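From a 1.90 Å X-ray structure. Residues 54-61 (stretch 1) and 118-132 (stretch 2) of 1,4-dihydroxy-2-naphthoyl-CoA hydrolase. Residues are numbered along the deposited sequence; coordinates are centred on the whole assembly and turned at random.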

# COMPACT_ATOMS: atom_id res chain seq x y z
N VAL A 54 -6.08 -2.10 24.35
CA VAL A 54 -6.82 -2.55 25.53
C VAL A 54 -7.47 -3.90 25.23
O VAL A 54 -7.56 -4.75 26.10
CB VAL A 54 -7.87 -1.52 25.97
CG1 VAL A 54 -8.81 -2.11 27.01
CG2 VAL A 54 -7.19 -0.27 26.51
N GLY A 55 -7.92 -4.07 23.98
CA GLY A 55 -8.32 -5.39 23.48
C GLY A 55 -9.67 -5.88 23.98
O GLY A 55 -10.02 -7.04 23.80
N ASP A 56 -10.43 -4.99 24.61
CA ASP A 56 -11.78 -5.34 25.07
C ASP A 56 -12.79 -5.19 23.94
O ASP A 56 -13.81 -5.89 23.91
CB ASP A 56 -12.23 -4.42 26.21
CG ASP A 56 -11.55 -4.72 27.54
OD1 ASP A 56 -10.85 -5.75 27.67
OD2 ASP A 56 -11.75 -3.89 28.47
N PHE A 57 -12.51 -4.26 23.02
CA PHE A 57 -13.40 -3.98 21.90
C PHE A 57 -12.64 -3.89 20.59
O PHE A 57 -11.42 -3.68 20.56
CB PHE A 57 -14.15 -2.67 22.12
CG PHE A 57 -14.95 -2.65 23.38
CD1 PHE A 57 -16.23 -3.16 23.40
CD2 PHE A 57 -14.40 -2.15 24.55
CE1 PHE A 57 -16.97 -3.17 24.57
CE2 PHE A 57 -15.14 -2.15 25.72
CZ PHE A 57 -16.42 -2.66 25.73
N ALA A 58 -13.37 -4.05 19.51
CA ALA A 58 -12.85 -3.67 18.22
C ALA A 58 -13.80 -2.68 17.55
O ALA A 58 -14.98 -2.61 17.90
CB ALA A 58 -12.65 -4.91 17.35
N LEU A 59 -13.27 -1.91 16.62
CA LEU A 59 -14.09 -1.01 15.81
C LEU A 59 -13.87 -1.27 14.33
O LEU A 59 -13.36 -0.41 13.62
CB LEU A 59 -13.76 0.44 16.08
CG LEU A 59 -14.25 1.04 17.39
CD1 LEU A 59 -13.48 2.32 17.69
CD2 LEU A 59 -15.74 1.30 17.31
N PRO A 60 -14.26 -2.46 13.87
CA PRO A 60 -14.09 -2.80 12.47
C PRO A 60 -14.97 -1.95 11.57
O PRO A 60 -16.09 -1.56 11.94
CB PRO A 60 -14.55 -4.25 12.40
CG PRO A 60 -15.45 -4.43 13.57
CD PRO A 60 -14.91 -3.52 14.64
N LEU A 61 -14.44 -1.67 10.39
CA LEU A 61 -15.21 -1.13 9.31
C LEU A 61 -15.99 -2.30 8.71
O LEU A 61 -15.42 -3.35 8.43
CB LEU A 61 -14.22 -0.46 8.33
CG LEU A 61 -14.75 0.30 7.12
CD1 LEU A 61 -13.77 1.36 6.69
CD2 LEU A 61 -15.00 -0.69 5.99
N ALA A 118 -17.61 -6.21 21.12
CA ALA A 118 -16.88 -6.75 22.25
C ALA A 118 -16.11 -7.99 21.81
O ALA A 118 -16.61 -8.79 21.03
CB ALA A 118 -17.83 -7.09 23.38
N LEU A 119 -14.88 -8.12 22.30
CA LEU A 119 -14.04 -9.27 21.99
C LEU A 119 -13.92 -10.16 23.22
O LEU A 119 -14.02 -9.67 24.34
CB LEU A 119 -12.64 -8.80 21.55
CG LEU A 119 -12.58 -7.91 20.31
CD1 LEU A 119 -11.16 -7.41 20.09
CD2 LEU A 119 -13.09 -8.67 19.09
N PRO A 120 -13.72 -11.47 23.02
CA PRO A 120 -13.43 -12.15 21.75
C PRO A 120 -14.68 -12.60 20.98
O PRO A 120 -14.56 -13.07 19.84
CB PRO A 120 -12.64 -13.38 22.21
CG PRO A 120 -13.18 -13.68 23.56
CD PRO A 120 -13.61 -12.38 24.17
N GLU A 121 -15.86 -12.46 21.59
CA GLU A 121 -17.09 -13.04 21.06
C GLU A 121 -17.59 -12.33 19.81
O GLU A 121 -18.40 -12.87 19.06
CB GLU A 121 -18.18 -13.04 22.13
CG GLU A 121 -18.55 -11.65 22.64
CD GLU A 121 -17.73 -11.23 23.84
OE1 GLU A 121 -16.53 -11.60 23.91
OE2 GLU A 121 -18.27 -10.52 24.72
N ARG A 122 -17.09 -11.12 19.57
CA ARG A 122 -17.44 -10.33 18.38
C ARG A 122 -18.94 -10.00 18.34
O ARG A 122 -19.56 -10.04 17.28
CB ARG A 122 -17.00 -11.05 17.09
CG ARG A 122 -15.50 -11.30 16.98
CD ARG A 122 -15.07 -11.68 15.57
NE ARG A 122 -15.03 -10.52 14.66
CZ ARG A 122 -14.01 -9.67 14.55
NH1 ARG A 122 -12.92 -9.82 15.29
NH2 ARG A 122 -14.08 -8.65 13.70
N LYS A 123 -19.50 -9.64 19.49
CA LYS A 123 -20.90 -9.22 19.56
C LYS A 123 -21.02 -7.70 19.65
O LYS A 123 -20.19 -7.05 20.28
CB LYS A 123 -21.57 -9.85 20.79
CG LYS A 123 -22.05 -11.28 20.56
CD LYS A 123 -23.33 -11.57 21.33
CE LYS A 123 -24.21 -12.58 20.60
NZ LYS A 123 -23.84 -13.98 20.94
N LYS A 124 -22.05 -7.15 19.01
CA LYS A 124 -22.24 -5.70 18.94
C LYS A 124 -22.24 -5.12 20.35
O LYS A 124 -22.82 -5.69 21.26
CB LYS A 124 -23.55 -5.35 18.25
CG LYS A 124 -23.57 -5.62 16.76
CD LYS A 124 -24.99 -5.82 16.26
CE LYS A 124 -25.03 -6.73 15.04
NZ LYS A 124 -23.88 -6.46 14.13
N ALA A 125 -21.57 -3.98 20.51
CA ALA A 125 -21.56 -3.26 21.77
C ALA A 125 -21.78 -1.77 21.51
O ALA A 125 -21.51 -1.28 20.41
CB ALA A 125 -20.23 -3.46 22.47
N PRO A 126 -22.26 -1.04 22.54
CA PRO A 126 -22.44 0.41 22.39
C PRO A 126 -21.12 1.09 22.10
O PRO A 126 -20.09 0.70 22.65
CB PRO A 126 -23.00 0.84 23.76
CG PRO A 126 -23.55 -0.40 24.36
CD PRO A 126 -22.68 -1.52 23.86
N LEU A 127 -21.14 2.08 21.22
CA LEU A 127 -19.97 2.90 20.96
C LEU A 127 -19.39 3.40 22.28
O LEU A 127 -20.13 3.69 23.22
CB LEU A 127 -20.35 4.08 20.07
CG LEU A 127 -20.87 3.75 18.67
CD1 LEU A 127 -21.26 5.03 17.95
CD2 LEU A 127 -19.83 3.00 17.84
N PRO A 128 -18.06 3.50 22.37
CA PRO A 128 -17.47 4.19 23.52
C PRO A 128 -18.05 5.59 23.68
O PRO A 128 -18.26 6.28 22.68
CB PRO A 128 -15.98 4.25 23.15
CG PRO A 128 -15.77 3.11 22.21
CD PRO A 128 -17.05 2.96 21.44
N GLN A 129 -18.34 6.01 24.90
CA GLN A 129 -19.06 7.27 25.10
C GLN A 129 -18.26 8.46 24.52
O GLN A 129 -18.84 9.35 23.89
CB GLN A 129 -19.42 7.48 26.58
CG GLN A 129 -20.77 6.88 26.99
CD GLN A 129 -21.01 6.89 28.49
OE1 GLN A 129 -21.95 7.53 28.98
NE2 GLN A 129 -20.18 6.18 29.22
N PRO A 130 -16.93 8.47 24.70
CA PRO A 130 -16.16 9.58 24.15
C PRO A 130 -16.32 9.69 22.63
O PRO A 130 -16.26 10.79 22.07
CB PRO A 130 -14.72 9.24 24.53
CG PRO A 130 -14.86 8.42 25.76
CD PRO A 130 -16.11 7.61 25.57
N TRP A 131 -16.51 8.56 21.98
CA TRP A 131 -16.71 8.54 20.54
C TRP A 131 -18.08 9.08 20.17
O TRP A 131 -18.21 9.92 19.29
CB TRP A 131 -16.53 7.13 20.00
CG TRP A 131 -15.11 6.69 20.05
CD1 TRP A 131 -14.30 6.63 21.15
CD2 TRP A 131 -14.33 6.26 18.95
NE1 TRP A 131 -13.05 6.18 20.79
CE2 TRP A 131 -13.05 5.95 19.44
CE3 TRP A 131 -14.59 6.10 17.59
CZ2 TRP A 131 -12.03 5.50 18.61
CZ3 TRP A 131 -13.59 5.65 16.78
CH2 TRP A 131 -12.32 5.35 17.29
N GLN A 132 -19.10 8.61 20.88
CA GLN A 132 -20.44 9.17 20.75
C GLN A 132 -20.45 10.67 20.96
O GLN A 132 -21.08 11.42 20.22
CB GLN A 132 -21.32 8.53 21.81
CG GLN A 132 -22.62 7.98 21.30
CD GLN A 132 -23.28 7.12 22.35
OE1 GLN A 132 -23.51 5.94 22.13
NE2 GLN A 132 -23.54 7.71 23.51

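Residues 54-61 and 118-132 meet along a short antiparallel pairing and a set of apolar side-chain contacts, burying 475 Å² in all. Leu59 and Leu119 each have 80 Å² covered by the opposing stretch, and Phe57 follows with 65 Å²; these three residues organise the contact.

The CA atoms come nearest where Phe57 faces Ala118, a non-hydrogen-bonded antiparallel pair with their CA atoms 4.5 Å apart. The one hydrogen bond between the stretches lies next to this pair: Leu119 N donates to Asp56 O at 3.0 Å, with a nearly linear N-H...O angle of 173°. The same carbonyl receives a CA-H...O contact from Ala118, CA to Asp56 O 3.6 Å, so Asp56 takes part through its main chain while its CA-to-CB bond points away. Ala118 is also held within its own stretch, where its N donates to Lys123 O at 2.8 Å across a tight turn that includes the cis peptide bond before Pro120.

Phe57 and Ala118 project their side chains from the same face of the sheet. The m rotamer of Phe57 brings its ring against the neighbouring strand, with Phe57 CD1 3.8 Å from Ala118 CA and Phe57 CE1 4.2 Å from Ala118 CB. The methyl of Ala125 sits at the ring edge, its CB 3.9 Å from Phe57 CE1.

Leu119 points toward stretch 1 and lies against a largely backbone surface. Its CB is 3.9 Å from Gly55 O, and its CD1 reaches 3.8 Å from Phe57 O and 4.0 Å from Ala58 CB. The last of these is an apolar side-chain contact; the approaches to the two carbonyl oxygens are van der Waals packing. Leu119 thus combines a directional backbone bond with apolar side-chain packing.

Beyond the turn in stretch 2, the backbones stand farther apart, with Leu59 CA and Leu127 CA 8.7 Å from each other. Side chains bridge the gap. Leu59, pointing toward stretch 2, places CD1 over one face of the buried Trp131 indole, 3.5 Å from the centroid of the six-membered ring and 22° off its normal. This is a CH-pi contact, in which a weakly polarised methyl meets the electron-rich ring; the closest atoms, Leu59 CD1 and Trp131 CH2, are 3.3 Å apart. The other methyl, Leu59 CD2, makes a looser apolar contact with Leu127 CD2 at 4.5 Å. Trp131 belongs to the helix that begins just after Pro128, so Leu59 extends the contact from the paired strands to this helix.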